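PDB 2IMF: 2-hydroxychromene-2-carboxylate isomerase from Pseudomonas putida, which catalyses the reversible glutathione-dependent isomerisation of 2-hydroxychromene-2-carboxylate to trans-o-hydroxybenzylidenepyruvate in the naphthalene degradation pathway. Local coordinates for residues V168-L173 with M177-D182; I2-F7 with I161-F166; S14-Q19 with Q68-L73. All blocks are in the same frame, centred on the assembly; numbering follows the deposited sequence.

Contact 1. Residues V168-L173 with M177-D182; sequences VPTMFL and MWWGND. With GSH (glutathione), chain E.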
# COMPACT_ATOMS: atom_id res chain seq x y z
N VAL A 168 9.14 4.40 -4.40
CA VAL A 168 8.51 5.14 -5.49
C VAL A 168 7.16 4.51 -5.75
O VAL A 168 6.94 3.32 -5.51
CB VAL A 168 9.35 5.17 -6.78
CG1 VAL A 168 10.62 5.93 -6.53
CG2 VAL A 168 9.71 3.71 -7.26
N PRO A 169 6.18 5.25 -6.23
CA PRO A 169 6.19 6.72 -6.48
C PRO A 169 6.06 7.46 -5.16
O PRO A 169 5.29 7.07 -4.29
CB PRO A 169 4.93 6.96 -7.35
CG PRO A 169 3.97 5.81 -6.90
CD PRO A 169 4.88 4.62 -6.54
N THR A 170 6.79 8.59 -5.06
CA THR A 170 6.73 9.43 -3.85
C THR A 170 6.39 10.84 -4.34
O THR A 170 6.94 11.30 -5.35
CB THR A 170 7.99 9.33 -2.99
OG1 THR A 170 8.04 7.99 -2.49
CG2 THR A 170 7.85 10.24 -1.78
N MET A 171 5.49 11.49 -3.61
CA MET A 171 4.99 12.84 -3.99
C MET A 171 5.14 13.74 -2.79
O MET A 171 4.79 13.31 -1.67
CB MET A 171 3.53 12.88 -4.47
CG MET A 171 3.34 12.22 -5.81
SD MET A 171 3.44 10.42 -5.96
CE MET A 171 2.32 9.83 -4.67
N PHE A 172 5.55 15.01 -2.98
CA PHE A 172 5.56 15.99 -1.85
C PHE A 172 4.73 17.16 -2.31
O PHE A 172 4.87 17.63 -3.45
CB PHE A 172 6.95 16.53 -1.54
CG PHE A 172 7.91 15.58 -0.87
CD1 PHE A 172 8.56 14.61 -1.62
CD2 PHE A 172 8.17 15.68 0.48
CE1 PHE A 172 9.48 13.76 -1.01
CE2 PHE A 172 9.08 14.85 1.09
CZ PHE A 172 9.74 13.92 0.36
N LEU A 173 4.03 17.71 -1.33
CA LEU A 173 3.40 19.05 -1.41
C LEU A 173 3.78 19.72 -0.12
O LEU A 173 3.40 19.29 0.99
CB LEU A 173 1.92 18.93 -1.57
CG LEU A 173 1.24 20.29 -1.61
CD1 LEU A 173 1.70 21.08 -2.83
CD2 LEU A 173 -0.20 19.95 -1.76
N MET A 177 4.52 14.39 2.56
CA MET A 177 5.07 13.29 1.67
C MET A 177 4.05 12.18 1.66
O MET A 177 3.55 11.76 2.74
CB MET A 177 6.37 12.70 2.21
CG MET A 177 7.11 11.83 1.13
SD MET A 177 8.60 11.08 1.60
CE MET A 177 7.90 9.65 2.38
N TRP A 178 3.68 11.71 0.46
CA TRP A 178 2.87 10.48 0.28
C TRP A 178 3.63 9.52 -0.59
O TRP A 178 4.20 9.90 -1.59
CB TRP A 178 1.52 10.81 -0.33
CG TRP A 178 0.61 11.79 0.44
CD1 TRP A 178 -0.20 11.49 1.44
CD2 TRP A 178 0.64 13.22 0.31
NE1 TRP A 178 -0.81 12.67 1.94
CE2 TRP A 178 -0.29 13.72 1.23
CE3 TRP A 178 1.33 14.09 -0.52
CZ2 TRP A 178 -0.56 15.09 1.38
CZ3 TRP A 178 1.04 15.49 -0.38
CH2 TRP A 178 0.09 15.94 0.54
N TRP A 179 3.49 8.25 -0.23
CA TRP A 179 4.10 7.19 -1.02
C TRP A 179 3.01 6.30 -1.55
O TRP A 179 2.18 5.81 -0.77
CB TRP A 179 5.02 6.38 -0.16
CG TRP A 179 5.50 5.09 -0.80
CD1 TRP A 179 6.25 4.93 -1.91
CD2 TRP A 179 5.30 3.78 -0.24
NE1 TRP A 179 6.52 3.58 -2.10
CE2 TRP A 179 5.98 2.86 -1.06
CE3 TRP A 179 4.71 3.31 0.94
CZ2 TRP A 179 6.03 1.48 -0.78
CZ3 TRP A 179 4.73 1.92 1.21
CH2 TRP A 179 5.39 1.04 0.36
N GLY A 180 2.98 6.13 -2.87
CA GLY A 180 2.06 5.23 -3.52
C GLY A 180 1.08 5.92 -4.46
O GLY A 180 0.57 7.01 -4.15
N ASN A 181 0.76 5.24 -5.57
CA ASN A 181 -0.35 5.70 -6.41
C ASN A 181 -1.62 5.73 -5.60
O ASN A 181 -2.46 6.62 -5.83
CB ASN A 181 -0.47 4.76 -7.64
CG ASN A 181 -1.75 4.95 -8.31
OD1 ASN A 181 -1.89 5.99 -9.01
ND2 ASN A 181 -2.67 4.03 -8.17
N ASP A 182 -1.74 4.82 -4.64
CA ASP A 182 -2.95 4.73 -3.81
C ASP A 182 -2.96 5.74 -2.67
O ASP A 182 -3.81 5.62 -1.79
CB ASP A 182 -3.08 3.32 -3.25
CG ASP A 182 -1.87 2.88 -2.45
OD1 ASP A 182 -0.94 3.70 -2.25
OD2 ASP A 182 -1.85 1.72 -1.98
N1 GSH E . 0.58 0.56 -2.30
CA1 GSH E . 1.43 1.12 -3.30
C1 GSH E . 0.77 1.85 -4.41
O11 GSH E . 1.43 2.58 -5.15
O12 GSH E . -0.40 1.42 -4.56
CB1 GSH E . 2.75 0.37 -3.46
CG1 GSH E . 3.94 1.15 -4.03
CD1 GSH E . 5.15 0.26 -4.12
OE1 GSH E . 5.07 -1.00 -3.71
N2 GSH E . 6.27 0.72 -4.62
CA2 GSH E . 7.54 0.00 -4.60
C2 GSH E . 8.46 0.46 -3.55
O2 GSH E . 8.63 1.79 -3.39
CB2 GSH E . 8.22 0.19 -5.99
SG2 GSH E . 7.35 -0.72 -7.32
N3 GSH E . 9.07 -0.38 -2.78
CA3 GSH E . 9.80 0.11 -1.61
C3 GSH E . 9.16 -0.45 -0.37
O31 GSH E . 9.63 -0.11 0.73
O32 GSH E . 8.21 -1.30 -0.46
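Thr170 and Phe172 meet Met177 in the beta hairpin of a thioredoxin fold; the hairpin's second strand runs on into the glutathione site. Met171 and Trp178 form the hydrogen-bonded antiparallel pair: Met171 N to Trp178 O and Trp178 N to Met171 O are each 2.9 Å. Met177 CG lies anti to the backbone N (chi1 -166°), which carries it between the Phe172 ring and Thr170 CG2. Met177 CB comes to 3.6 Å from Phe172 CE2. Met177 CG sits over one face of that ring and presses on Thr170 CG2 at 3.4 Å, a tight carbon pair. Met177 SD reaches Phe172 CZ at 3.3 Å, an oblique Met-aromatic contact. Arg163 makes a cation-pi contact with the same ring. Leu173 CB touches the edge of the Trp178 indole.

The cis peptide bond before Pro169 belongs to the loop that holds glutathione, as in other thioredoxin-fold proteins. Val168 N bonds GSH O2, and Val168 O accepts from GSH N2. Asn181 N holds GSH O11, and Asp182 OD2 takes GSH N1 and a salt bridge from Arg183 of the second subunit. Trp179 NE1 donates to GSH O2 at 3.1 Å and only weakly to Val168 O at 3.4 Å.

Contact 2. Residues I2-F7 with I161-F166; sequences IVDFYF and IERKVF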
# COMPACT_ATOMS: atom_id res chain seq x y z
N ILE A 2 2.80 23.44 -6.97
CA ILE A 2 3.90 22.50 -7.34
C ILE A 2 3.92 21.22 -6.51
O ILE A 2 3.92 21.26 -5.28
CB ILE A 2 5.32 23.15 -7.19
CG1 ILE A 2 5.49 24.33 -8.16
CG2 ILE A 2 6.38 22.20 -7.54
CD1 ILE A 2 6.69 25.26 -7.86
N VAL A 3 4.01 20.10 -7.23
CA VAL A 3 4.22 18.78 -6.56
C VAL A 3 5.55 18.20 -7.01
O VAL A 3 5.84 18.17 -8.23
CB VAL A 3 3.07 17.85 -6.93
CG1 VAL A 3 3.35 16.40 -6.59
CG2 VAL A 3 1.80 18.36 -6.22
N ASP A 4 6.39 17.75 -6.10
CA ASP A 4 7.57 17.02 -6.44
C ASP A 4 7.22 15.52 -6.57
O ASP A 4 6.60 14.96 -5.66
CB ASP A 4 8.63 17.26 -5.38
CG ASP A 4 9.06 18.75 -5.30
OD1 ASP A 4 8.89 19.51 -6.30
OD2 ASP A 4 9.55 19.14 -4.25
N PHE A 5 7.62 14.93 -7.67
CA PHE A 5 7.34 13.52 -7.98
C PHE A 5 8.60 12.77 -8.17
O PHE A 5 9.43 13.11 -9.04
CB PHE A 5 6.49 13.54 -9.23
CG PHE A 5 6.16 12.18 -9.82
CD1 PHE A 5 5.81 11.06 -9.03
CD2 PHE A 5 6.08 12.06 -11.22
CE1 PHE A 5 5.45 9.84 -9.61
CE2 PHE A 5 5.73 10.81 -11.81
CZ PHE A 5 5.46 9.69 -10.97
N TYR A 6 8.70 11.68 -7.43
CA TYR A 6 9.90 10.83 -7.45
C TYR A 6 9.50 9.47 -7.99
O TYR A 6 8.57 8.85 -7.49
CB TYR A 6 10.47 10.64 -6.05
CG TYR A 6 10.99 11.90 -5.48
CD1 TYR A 6 10.13 12.89 -4.89
CD2 TYR A 6 12.31 12.21 -5.64
CE1 TYR A 6 10.63 14.08 -4.37
CE2 TYR A 6 12.86 13.47 -5.14
CZ TYR A 6 11.95 14.34 -4.52
OH TYR A 6 12.46 15.59 -4.06
N PHE A 7 10.17 8.99 -9.02
CA PHE A 7 9.80 7.75 -9.69
C PHE A 7 11.08 7.05 -10.17
O PHE A 7 12.16 7.66 -10.26
CB PHE A 7 8.87 8.01 -10.90
CG PHE A 7 9.54 8.79 -12.01
CD1 PHE A 7 9.62 10.17 -11.97
CD2 PHE A 7 10.15 8.16 -13.05
CE1 PHE A 7 10.25 10.86 -12.99
CE2 PHE A 7 10.84 8.84 -14.01
CZ PHE A 7 10.85 10.22 -13.97
N ILE A 161 17.10 10.61 -1.04
CA ILE A 161 17.40 9.92 0.21
C ILE A 161 17.45 10.95 1.36
O ILE A 161 16.95 10.71 2.45
CB ILE A 161 18.71 9.20 0.04
CG1 ILE A 161 18.54 8.03 -0.96
CG2 ILE A 161 19.32 8.70 1.40
CD1 ILE A 161 19.84 7.28 -1.31
N GLU A 162 18.14 12.08 1.13
CA GLU A 162 18.18 13.15 2.18
C GLU A 162 16.82 13.65 2.57
O GLU A 162 16.59 14.04 3.73
CB GLU A 162 19.07 14.31 1.72
CG GLU A 162 20.54 13.96 1.63
CD GLU A 162 21.34 15.12 1.05
OE1 GLU A 162 20.84 15.88 0.16
OE2 GLU A 162 22.48 15.30 1.51
N ARG A 163 15.89 13.59 1.63
CA ARG A 163 14.51 14.00 1.84
C ARG A 163 13.60 12.94 2.48
O ARG A 163 12.42 13.16 2.63
CB ARG A 163 13.91 14.52 0.55
CG ARG A 163 12.91 15.70 0.74
CD ARG A 163 12.48 16.26 -0.55
NE ARG A 163 11.37 17.15 -0.31
CZ ARG A 163 10.65 17.72 -1.21
NH1 ARG A 163 10.86 17.47 -2.49
NH2 ARG A 163 9.73 18.58 -0.81
N LYS A 164 14.20 11.79 2.77
CA LYS A 164 13.52 10.69 3.47
C LYS A 164 12.65 9.88 2.53
O LYS A 164 11.75 9.16 2.97
CB LYS A 164 12.76 11.18 4.71
CG LYS A 164 13.74 11.84 5.72
CD LYS A 164 13.27 11.86 7.17
CE LYS A 164 13.90 13.09 7.89
NZ LYS A 164 15.42 13.01 7.97
N VAL A 165 12.92 9.99 1.24
CA VAL A 165 12.23 9.12 0.24
C VAL A 165 12.82 7.73 0.38
O VAL A 165 14.05 7.52 0.33
CB VAL A 165 12.49 9.63 -1.15
CG1 VAL A 165 11.95 8.62 -2.15
CG2 VAL A 165 11.86 11.00 -1.31
N PHE A 166 11.93 6.72 0.55
CA PHE A 166 12.37 5.30 0.68
C PHE A 166 11.83 4.40 -0.46
O PHE A 166 12.23 3.24 -0.56
CB PHE A 166 11.90 4.73 2.04
CG PHE A 166 10.40 4.77 2.19
CD1 PHE A 166 9.60 3.75 1.60
CD2 PHE A 166 9.76 5.85 2.87
CE1 PHE A 166 8.22 3.84 1.63
CE2 PHE A 166 8.38 5.90 2.89
CZ PHE A 166 7.60 4.87 2.31
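Asp4 and Tyr6 both carry CG anti to the carbonyl carbon (chi1 -63° and -66°), and these torsions set the direction of the carboxylate and the ring toward Arg163. The alternation of strand 2-7 puts both side chains on one face. Arg163 answers with a chain extended from CG to NE, which carries its guanidinium from the end of helix 147-162 across to the strand. One nitrogen does the work. Arg163 NH1 donates to Asp4 OD2 at 2.8 Å in a nearly straight bond that is also a salt bridge. Arg163 NH1 donates again to Tyr6 OH at 2.9 Å. Both acceptors lie close to the guanidinium plane. The carboxylate is tilted 64° from that plane and is met on the anti side of OD2, somewhat out of the carboxylate plane. The phenol ring is turned 76° from the guanidinium, and NH1 sits at the ring edge.

Val165 completes the contact from another direction. Its CG2 stands over the centre of the Tyr6 ring, 4.3 Å from the centroid, as a CH-pi contact. The phenol is thus touched on a face by a methyl and bonded at its hydroxyl by an arginine. Lys164 lies between these two residues and takes positive phi in a Schellman motif. That turn ends the helix and lets Arg163 and Val165 both face the strand. Phe166, a residue of the glutathione pocket, follows this turn in sequence.

The two bonds from NH1 tie the helix end to the central sheet. The other carboxylate oxygen, Asp4 OD1, forms a salt bridge with Arg33 of the neighbouring strand 31-36. The buried Asp4 therefore has an arginine on each oxygen, which would be expected to favour its ionised form.

Contact 3. Residues S14-Q19 with Q68-L73; sequences SYLANQ and QRWAQL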
# COMPACT_ATOMS: atom_id res chain seq x y z
N SER A 14 4.57 3.46 -10.13
CA SER A 14 4.96 4.77 -10.63
C SER A 14 4.35 5.11 -11.99
O SER A 14 4.02 6.29 -12.26
CB SER A 14 6.47 4.93 -10.70
OG SER A 14 7.04 4.90 -9.39
N TYR A 15 4.16 4.08 -12.84
CA TYR A 15 3.53 4.24 -14.12
C TYR A 15 2.12 4.71 -13.84
O TYR A 15 1.63 5.68 -14.45
CB TYR A 15 3.48 2.89 -14.81
CG TYR A 15 2.51 2.80 -15.94
CD1 TYR A 15 2.67 3.56 -17.10
CD2 TYR A 15 1.46 1.88 -15.87
CE1 TYR A 15 1.76 3.38 -18.20
CE2 TYR A 15 0.58 1.69 -16.96
CZ TYR A 15 0.74 2.50 -18.09
OH TYR A 15 -0.10 2.40 -19.19
N LEU A 16 1.41 4.04 -12.91
CA LEU A 16 0.03 4.43 -12.57
C LEU A 16 0.01 5.87 -12.01
O LEU A 16 -0.80 6.72 -12.41
CB LEU A 16 -0.51 3.53 -11.50
CG LEU A 16 -0.80 2.09 -11.99
CD1 LEU A 16 -1.12 1.20 -10.80
CD2 LEU A 16 -2.00 2.08 -13.02
N ALA A 17 0.89 6.18 -11.05
CA ALA A 17 0.95 7.54 -10.49
C ALA A 17 1.24 8.57 -11.54
O ALA A 17 0.64 9.68 -11.51
CB ALA A 17 1.97 7.61 -9.34
N ASN A 18 2.17 8.30 -12.45
CA ASN A 18 2.44 9.28 -13.47
C ASN A 18 1.23 9.53 -14.33
O ASN A 18 1.03 10.69 -14.67
CB ASN A 18 3.61 8.81 -14.33
CG ASN A 18 3.95 9.79 -15.39
OD1 ASN A 18 4.32 10.91 -15.08
ND2 ASN A 18 3.69 9.42 -16.64
N GLN A 19 0.47 8.50 -14.66
CA GLN A 19 -0.74 8.72 -15.50
C GLN A 19 -1.69 9.67 -14.77
O GLN A 19 -2.23 10.61 -15.39
CB GLN A 19 -1.45 7.35 -15.71
CG GLN A 19 -2.92 7.36 -16.31
CD GLN A 19 -2.96 7.85 -17.73
OE1 GLN A 19 -1.96 7.84 -18.45
NE2 GLN A 19 -4.13 8.27 -18.16
N GLN A 68 -3.58 -4.58 -12.35
CA GLN A 68 -4.65 -4.57 -13.37
C GLN A 68 -5.93 -3.87 -12.92
O GLN A 68 -6.60 -3.21 -13.69
CB GLN A 68 -5.00 -5.96 -13.81
CG GLN A 68 -3.88 -6.61 -14.61
CD GLN A 68 -3.41 -5.83 -15.85
OE1 GLN A 68 -4.20 -5.38 -16.67
NE2 GLN A 68 -2.11 -5.64 -15.98
N ARG A 69 -6.24 -4.01 -11.63
CA ARG A 69 -7.42 -3.31 -11.12
C ARG A 69 -7.24 -1.83 -11.28
O ARG A 69 -8.13 -1.10 -11.71
CB ARG A 69 -7.70 -3.68 -9.65
CG ARG A 69 -8.26 -5.06 -9.49
CD ARG A 69 -8.03 -5.51 -8.02
NE ARG A 69 -8.73 -6.79 -7.88
CZ ARG A 69 -8.47 -7.66 -6.92
NH1 ARG A 69 -7.62 -7.35 -5.94
NH2 ARG A 69 -9.12 -8.81 -6.82
N TRP A 70 -6.08 -1.27 -10.95
CA TRP A 70 -5.90 0.14 -11.11
C TRP A 70 -5.82 0.58 -12.57
O TRP A 70 -6.30 1.66 -12.90
CB TRP A 70 -4.57 0.57 -10.43
CG TRP A 70 -4.68 0.63 -8.91
CD1 TRP A 70 -4.29 -0.34 -8.03
CD2 TRP A 70 -5.23 1.67 -8.14
NE1 TRP A 70 -4.53 0.06 -6.75
CE2 TRP A 70 -5.14 1.30 -6.78
CE3 TRP A 70 -5.82 2.90 -8.46
CZ2 TRP A 70 -5.60 2.16 -5.74
CZ3 TRP A 70 -6.24 3.74 -7.45
CH2 TRP A 70 -6.15 3.35 -6.11
N ALA A 71 -5.21 -0.26 -13.40
CA ALA A 71 -5.11 0.11 -14.83
C ALA A 71 -6.54 0.20 -15.38
O ALA A 71 -6.83 1.09 -16.19
CB ALA A 71 -4.34 -0.93 -15.54
N GLN A 72 -7.39 -0.72 -14.96
CA GLN A 72 -8.82 -0.68 -15.42
C GLN A 72 -9.52 0.55 -14.91
O GLN A 72 -10.24 1.21 -15.67
CB GLN A 72 -9.58 -1.89 -14.92
CG GLN A 72 -9.16 -3.19 -15.52
CD GLN A 72 -9.68 -3.43 -16.93
OE1 GLN A 72 -8.90 -3.64 -17.87
NE2 GLN A 72 -11.00 -3.40 -17.08
N LEU A 73 -9.29 0.95 -13.64
CA LEU A 73 -9.88 2.17 -13.12
C LEU A 73 -9.44 3.35 -13.90
O LEU A 73 -10.19 4.30 -14.12
CB LEU A 73 -9.57 2.37 -11.64
CG LEU A 73 -10.23 1.40 -10.66
CD1 LEU A 73 -9.67 1.66 -9.25
CD2 LEU A 73 -11.78 1.52 -10.66
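Leu16 of helix 12-28, the helix that follows strand 2-7 of the thioredoxin fold, packs against the backbone side of Trp70 in helix 57-74, beside Asn181 of the glutathione site. The helix 57-74 segment starts with Gln68, whose NE2 bonds the carbonyl O of Leu78 beyond the end of its helix. Arg69 faces the dimer partner. Its NH1 bonds Met177 O of the second subunit.

Trp70 is the main partner of Leu16. Its CB, not its indole, takes most of the contact. Leu16 CD1 comes to 3.5 Å from Trp70 CB, and Leu16 CD2 lies 3.9 Å from the same atom. Both methyls lie against the same side of Trp70 CB. Leu16 CG lies beside its backbone N (chi1 -71°), and the outer bond is extended (chi2 171°), which presents this fork to the opposite helix. The two side chains meet at about a right angle. The indole then leads off from the leucine. It touches Asn181 and meets the Phe185 ring of the second subunit.

Next, Ala71 N lies 4.0 Å from Leu16 CD2, and Ala71 CA is 7.1 Å from Leu16 CA. Leu73 ends the segment. Its CD1 lies over one face of the Trp70 indole, and its side chain also packs on Phe185 of the second subunit.

The contact is made by leucine methyls, without polar bonds between the two segments. It is therefore a small van der Waals contact that buries 113 Å², while the polar ends of Gln68 and Arg69 bond away from it.

Contacts 1 and 2 are neighbours, with centres 8 Å apart, and they share the mixed four-stranded sheet. Strand 2-7 of contact 2 pairs with strand 170-173 of contact 1 through Thr170 to Tyr6 and Phe172 to Asp4. Contact 3 lies farther off, its centre 14 Å from that of contact 1 and 19 Å from that of contact 2, and joins two helices. Helix 12-28 follows strand 2-7 directly and covers the sheet through Phe5. Along the chain, contact 3 falls between the two halves of contact 2, and contact 1 comes last. Asn181 of contact 1 touches Trp70 of contact 3, so contacts 1 and 3 meet at a residue of the glutathione site. Contacts 1 and 3 both touch the second subunit.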